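Local coordinates for protein D-alanyl-lipoteichoic acid synthetase (Streptococcus pneumoniae, PDB 3BMA) that probably takes part in D-alanylating lipoteichoic acid, a step in building the Gram-positive cell wall, as a membrane-associated member of the DltD family, at residues F220-A233 with W354-P366. The protein carries 1 engineered substitution. Residues are numbered along the deposited sequence; the frame is centred on the assembly and turned at random.
Sequences FSYQAIEDVVKADA and WLGWLAFDKAVDP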
loop_
_atom_site.group_PDB
_atom_site.type_symbol
_atom_site.label_atom_id
_atom_site.label_comp_id
_atom_site.label_asym_id
_atom_site.label_seq_id
_atom_site.Cartn_x
_atom_site.Cartn_y
_atom_site.Cartn_z
ATOM N N PHE C 220 54.235 -3.530 -26.827
ATOM C CA PHE C 220 53.265 -4.549 -27.220
ATOM C C PHE C 220 53.556 -5.167 -28.582
ATOM O O PHE C 220 53.610 -4.466 -29.598
ATOM C CB PHE C 220 51.833 -3.993 -27.187
ATOM C CG PHE C 220 50.780 -5.001 -27.580
ATOM C CD1 PHE C 220 50.360 -5.970 -26.676
ATOM C CD2 PHE C 220 50.210 -4.978 -28.850
ATOM C CE1 PHE C 220 49.399 -6.905 -27.030
ATOM C CE2 PHE C 220 49.246 -5.910 -29.214
ATOM C CZ PHE C 220 48.841 -6.875 -28.300
ATOM N N SER C 221 53.745 -6.485 -28.577
ATOM C CA SER C 221 53.740 -7.297 -29.791
ATOM C C SER C 221 53.316 -8.717 -29.423
ATOM O O SER C 221 53.756 -9.257 -28.404
ATOM C CB SER C 221 55.110 -7.287 -30.486
ATOM O OG SER C 221 55.772 -8.538 -30.391
ATOM N N TYR C 222 52.459 -9.308 -30.253
ATOM C CA TYR C 222 51.922 -10.647 -30.010
ATOM C C TYR C 222 52.983 -11.744 -30.008
ATOM O O TYR C 222 52.876 -12.699 -29.246
ATOM C CB TYR C 222 50.833 -10.990 -31.027
ATOM C CG TYR C 222 49.495 -10.346 -30.752
ATOM C CD1 TYR C 222 49.051 -9.268 -31.515
ATOM C CD2 TYR C 222 48.668 -10.817 -29.732
ATOM C CE1 TYR C 222 47.820 -8.674 -31.273
ATOM C CE2 TYR C 222 47.435 -10.230 -29.480
ATOM C CZ TYR C 222 47.018 -9.158 -30.254
ATOM O OH TYR C 222 45.799 -8.570 -30.011
ATOM N N GLN C 223 53.999 -11.601 -30.856
ATOM C CA GLN C 223 55.070 -12.595 -30.962
ATOM C C GLN C 223 56.030 -12.563 -29.765
ATOM O O GLN C 223 56.502 -13.615 -29.324
ATOM C CB GLN C 223 55.838 -12.434 -32.282
ATOM C CG GLN C 223 56.691 -13.642 -32.679
ATOM C CD GLN C 223 55.876 -14.917 -32.849
ATOM O OE1 GLN C 223 54.947 -14.976 -33.656
ATOM N NE2 GLN C 223 56.228 -15.949 -32.087
ATOM N N ALA C 224 56.309 -11.365 -29.249
ATOM C CA ALA C 224 57.184 -11.202 -28.083
ATOM C C ALA C 224 56.527 -11.733 -26.814
ATOM O O ALA C 224 57.187 -12.377 -25.996
ATOM C CB ALA C 224 57.598 -9.748 -27.905
ATOM N N ILE C 225 55.229 -11.466 -26.666
ATOM C CA ILE C 225 54.445 -11.989 -25.546
ATOM C C ILE C 225 54.358 -13.514 -25.636
ATOM O O ILE C 225 54.514 -14.202 -24.623
ATOM C CB ILE C 225 53.037 -11.338 -25.466
ATOM C CG1 ILE C 225 53.167 -9.847 -25.142
ATOM C CG2 ILE C 225 52.156 -12.024 -24.405
ATOM C CD1 ILE C 225 51.928 -9.048 -25.456
ATOM N N GLU C 226 54.164 -14.024 -26.856
ATOM C CA GLU C 226 54.108 -15.467 -27.117
ATOM C C GLU C 226 55.354 -16.200 -26.628
ATOM O O GLU C 226 55.242 -17.313 -26.132
ATOM C CB GLU C 226 53.848 -15.766 -28.603
ATOM C CG GLU C 226 53.588 -17.245 -28.911
ATOM C CD GLU C 226 52.971 -17.480 -30.274
ATOM O OE1 GLU C 226 53.676 -18.018 -31.155
ATOM O OE2 GLU C 226 51.783 -17.134 -30.461
ATOM N N ASP C 227 56.519 -15.558 -26.745
ATOM C CA ASP C 227 57.787 -16.100 -26.232
ATOM C C ASP C 227 57.785 -16.286 -24.710
ATOM O O ASP C 227 58.267 -17.303 -24.206
ATOM C CB ASP C 227 58.969 -15.206 -26.639
ATOM C CG ASP C 227 59.147 -15.104 -28.150
ATOM O OD1 ASP C 227 58.549 -15.910 -28.901
ATOM O OD2 ASP C 227 59.900 -14.207 -28.586
ATOM N N VAL C 228 57.239 -15.306 -23.992
ATOM C CA VAL C 228 57.177 -15.343 -22.527
ATOM C C VAL C 228 56.102 -16.326 -22.044
ATOM O O VAL C 228 56.275 -17.013 -21.033
ATOM C CB VAL C 228 56.918 -13.931 -21.927
ATOM C CG1 VAL C 228 57.282 -13.894 -20.447
ATOM C CG2 VAL C 228 57.711 -12.872 -22.678
ATOM N N VAL C 229 55.000 -16.393 -22.785
ATOM C CA VAL C 229 53.867 -17.247 -22.433
ATOM C C VAL C 229 54.127 -18.723 -22.809
ATOM O O VAL C 229 53.644 -19.635 -22.127
ATOM C CB VAL C 229 52.541 -16.677 -23.028
ATOM C CG1 VAL C 229 51.382 -17.591 -22.782
ATOM C CG2 VAL C 229 52.229 -15.320 -22.412
ATOM N N LYS C 230 54.912 -18.940 -23.868
ATOM C CA LYS C 230 55.350 -20.280 -24.297
ATOM C C LYS C 230 56.206 -20.956 -23.230
ATOM O O LYS C 230 56.053 -22.149 -22.975
ATOM C CB LYS C 230 56.169 -20.187 -25.592
ATOM C CG LYS C 230 56.304 -21.470 -26.402
ATOM C CD LYS C 230 55.342 -21.470 -27.582
ATOM C CE LYS C 230 55.961 -22.112 -28.819
ATOM N NZ LYS C 230 56.097 -23.588 -28.703
ATOM N N ALA C 231 57.104 -20.180 -22.619
ATOM C CA ALA C 231 58.047 -20.681 -21.616
ATOM C C ALA C 231 57.370 -21.000 -20.287
ATOM O O ALA C 231 57.799 -21.905 -19.570
ATOM C CB ALA C 231 59.183 -19.682 -21.410
ATOM N N ASP C 232 56.322 -20.244 -19.970
ATOM C CA ASP C 232 55.504 -20.472 -18.782
ATOM C C ASP C 232 54.686 -21.755 -18.940
ATOM O O ASP C 232 54.554 -22.538 -17.999
ATOM C CB ASP C 232 54.580 -19.268 -18.545
ATOM C CG ASP C 232 53.737 -19.399 -17.280
ATOM O OD1 ASP C 232 54.276 -19.825 -16.234
ATOM O OD2 ASP C 232 52.534 -19.058 -17.331
ATOM N N ALA C 233 54.163 -21.963 -20.145
ATOM C CA ALA C 233 53.318 -23.110 -20.460
ATOM C C ALA C 233 54.090 -24.430 -20.539
ATOM O O ALA C 233 53.569 -25.469 -20.145
ATOM C CB ALA C 233 52.548 -22.858 -21.748
ATOM N N TRP C 354 46.832 -19.424 -21.800
ATOM C CA TRP C 354 48.157 -19.227 -22.391
ATOM C C TRP C 354 48.131 -18.631 -23.802
ATOM O O TRP C 354 47.782 -17.465 -23.975
ATOM C CB TRP C 354 48.992 -20.519 -22.327
ATOM C CG TRP C 354 49.447 -20.906 -20.937
ATOM C CD1 TRP C 354 50.143 -20.130 -20.052
ATOM C CD2 TRP C 354 49.264 -22.176 -20.294
ATOM N NE1 TRP C 354 50.394 -20.831 -18.895
ATOM C CE2 TRP C 354 49.867 -22.091 -19.017
ATOM C CE3 TRP C 354 48.647 -23.380 -20.675
ATOM C CZ2 TRP C 354 49.868 -23.157 -18.114
ATOM C CZ3 TRP C 354 48.648 -24.443 -19.776
ATOM C CH2 TRP C 354 49.259 -24.322 -18.510
ATOM N N LEU C 355 48.494 -19.432 -24.801
ATOM C CA LEU C 355 48.509 -18.985 -26.197
ATOM C C LEU C 355 47.099 -18.812 -26.762
ATOM O O LEU C 355 46.893 -18.047 -27.703
ATOM C CB LEU C 355 49.336 -19.944 -27.070
ATOM C CG LEU C 355 50.804 -19.628 -27.399
ATOM C CD1 LEU C 355 51.658 -19.313 -26.174
ATOM C CD2 LEU C 355 51.426 -20.774 -28.193
ATOM N N GLY C 356 46.132 -19.510 -26.166
ATOM C CA GLY C 356 44.719 -19.364 -26.523
ATOM C C GLY C 356 44.141 -18.007 -26.165
ATOM O O GLY C 356 43.187 -17.550 -26.792
ATOM N N TRP C 357 44.720 -17.365 -25.151
ATOM C CA TRP C 357 44.371 -15.995 -24.790
ATOM C C TRP C 357 44.849 -14.984 -25.827
ATOM O O TRP C 357 44.246 -13.918 -25.991
ATOM C CB TRP C 357 44.959 -15.619 -23.431
ATOM C CG TRP C 357 44.193 -16.085 -22.206
ATOM C CD1 TRP C 357 44.734 -16.618 -21.073
ATOM C CD2 TRP C 357 42.768 -16.036 -21.980
ATOM N NE1 TRP C 357 43.749 -16.911 -20.164
ATOM C CE2 TRP C 357 42.534 -16.567 -20.693
ATOM C CE3 TRP C 357 41.671 -15.604 -22.740
ATOM C CZ2 TRP C 357 41.251 -16.678 -20.148
ATOM C CZ3 TRP C 357 40.395 -15.714 -22.195
ATOM C CH2 TRP C 357 40.199 -16.246 -20.913
ATOM N N LEU C 358 45.941 -15.319 -26.511
ATOM C CA LEU C 358 46.526 -14.445 -27.523
ATOM C C LEU C 358 45.710 -14.441 -28.805
ATOM O O LEU C 358 45.586 -13.404 -29.462
ATOM C CB LEU C 358 47.974 -14.841 -27.802
ATOM C CG LEU C 358 48.973 -14.506 -26.692
ATOM C CD1 LEU C 358 50.339 -15.030 -27.060
ATOM C CD2 LEU C 358 49.026 -13.001 -26.422
ATOM N N ALA C 359 45.150 -15.602 -29.145
ATOM C CA ALA C 359 44.215 -15.725 -30.259
ATOM C C ALA C 359 42.906 -15.013 -29.929
ATOM O O ALA C 359 42.313 -14.363 -30.792
ATOM C CB ALA C 359 43.957 -17.190 -30.572
ATOM N N PHE C 360 42.478 -15.157 -28.672
ATOM C CA PHE C 360 41.320 -14.469 -28.091
ATOM C C PHE C 360 41.482 -12.955 -28.252
ATOM O O PHE C 360 40.583 -12.283 -28.766
ATOM C CB PHE C 360 41.187 -14.885 -26.612
ATOM C CG PHE C 360 40.125 -14.153 -25.830
ATOM C CD1 PHE C 360 38.837 -14.668 -25.733
ATOM C CD2 PHE C 360 40.431 -12.985 -25.128
ATOM C CE1 PHE C 360 37.859 -14.011 -24.983
ATOM C CE2 PHE C 360 39.454 -12.316 -24.384
ATOM C CZ PHE C 360 38.166 -12.835 -24.311
ATOM N N ASP C 361 42.644 -12.441 -27.842
ATOM C CA ASP C 361 42.962 -11.013 -27.923
ATOM C C ASP C 361 42.922 -10.442 -29.347
ATOM O O ASP C 361 42.456 -9.322 -29.550
ATOM C CB ASP C 361 44.324 -10.736 -27.286
ATOM C CG ASP C 361 44.514 -9.276 -26.928
ATOM O OD1 ASP C 361 43.587 -8.675 -26.346
ATOM O OD2 ASP C 361 45.594 -8.729 -27.217
ATOM N N LYS C 362 43.384 -11.224 -30.323
ATOM C CA LYS C 362 43.433 -10.799 -31.729
ATOM C C LYS C 362 42.057 -10.536 -32.353
ATOM O O LYS C 362 41.952 -9.820 -33.350
ATOM C CB LYS C 362 44.206 -11.816 -32.580
ATOM C CG LYS C 362 45.717 -11.775 -32.397
ATOM C CD LYS C 362 46.380 -13.017 -32.971
ATOM C CE LYS C 362 47.798 -13.180 -32.451
ATOM N NZ LYS C 362 48.326 -14.554 -32.675
ATOM N N ALA C 363 41.011 -11.116 -31.767
ATOM C CA ALA C 363 39.646 -10.877 -32.221
ATOM C C ALA C 363 38.922 -9.880 -31.319
ATOM O O ALA C 363 38.081 -9.105 -31.784
ATOM C CB ALA C 363 38.872 -12.186 -32.302
ATOM N N VAL C 364 39.265 -9.898 -30.032
ATOM C CA VAL C 364 38.550 -9.113 -29.024
ATOM C C VAL C 364 39.085 -7.680 -28.905
ATOM O O VAL C 364 38.302 -6.726 -28.953
ATOM C CB VAL C 364 38.505 -9.857 -27.652
ATOM C CG1 VAL C 364 37.949 -8.981 -26.556
ATOM C CG2 VAL C 364 37.661 -11.113 -27.770
ATOM N N ASP C 365 40.405 -7.532 -28.767
ATOM C CA ASP C 365 41.031 -6.200 -28.683
ATOM C C ASP C 365 40.677 -5.219 -29.821
ATOM O O ASP C 365 40.223 -4.121 -29.516
ATOM C CB ASP C 365 42.549 -6.277 -28.458
ATOM C CG ASP C 365 43.205 -4.908 -28.445
ATOM O OD1 ASP C 365 42.999 -4.150 -27.472
ATOM O OD2 ASP C 365 43.928 -4.593 -29.412
ATOM N N PRO C 366 40.851 -5.610 -31.116
ATOM C CA PRO C 366 40.475 -4.676 -32.189
ATOM C C PRO C 366 38.986 -4.322 -32.219
ATOM O O PRO C 366 38.630 -3.216 -32.632
ATOM C CB PRO C 366 40.839 -5.444 -33.466
ATOM C CG PRO C 366 41.835 -6.440 -33.038
ATOM C CD PRO C 366 41.380 -6.862 -31.689
HETATM O O HOH W 1 50.649 -14.616 -31.015
#
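Y222 and K362 form a CH-pi contact: CG of K362 lies over one face of the phenol, 3.8 Å from the ring centroid and 17° off its normal, while CE follows the same ring back toward CG of Y222. The lysine chain is extended beyond CG, which lays its methylenes along the tyrosine. F220 CZ covers the opposite face, so the phenol is held between an aromatic and an aliphatic neighbour. At the far end of the interface, the A233 methyl stands over the five-membered ring of W354, its CB 3.7 Å from the centroid.

Apolar contacts run between these two ends. L358 divides its branches, CD1 resting 3.8 Å from E226 CA and CD2 reaching I225 CG2 and the Y222 ring. L355 CD1 fits against V229 CG1 and E226 CG. V229 CG1 also packs on the W354 backbone.

Segments 222-233 and 355-366 run nearly antiparallel, at 155°, their axes approaching to 10.4 Å, and Y222 is a knob in a hole formed by L358, D361, K362 and D365. Helix 355-369 is the inner of the pair: on its other side F360 and V364 meet strands 101-105 and 291-296 of the parallel sheet, consistent with the SGNH-hydrolase-like fold of the family.

Polar links are few. The Y222 hydroxyl gives a weak hydrogen bond to D361 OD2 (2.8 Å); the other carboxylate oxygen, OD1, is salt-bridged to R69, which also binds D365. W354 NE1 donates nearly in its ring plane to D232 OD2 (3.2 Å, 146°), meeting that oxygen from above the carboxylate plane. A water donates to E226 OE2 and accepts from K362 NZ at 2.9 Å, bridging opposite charges.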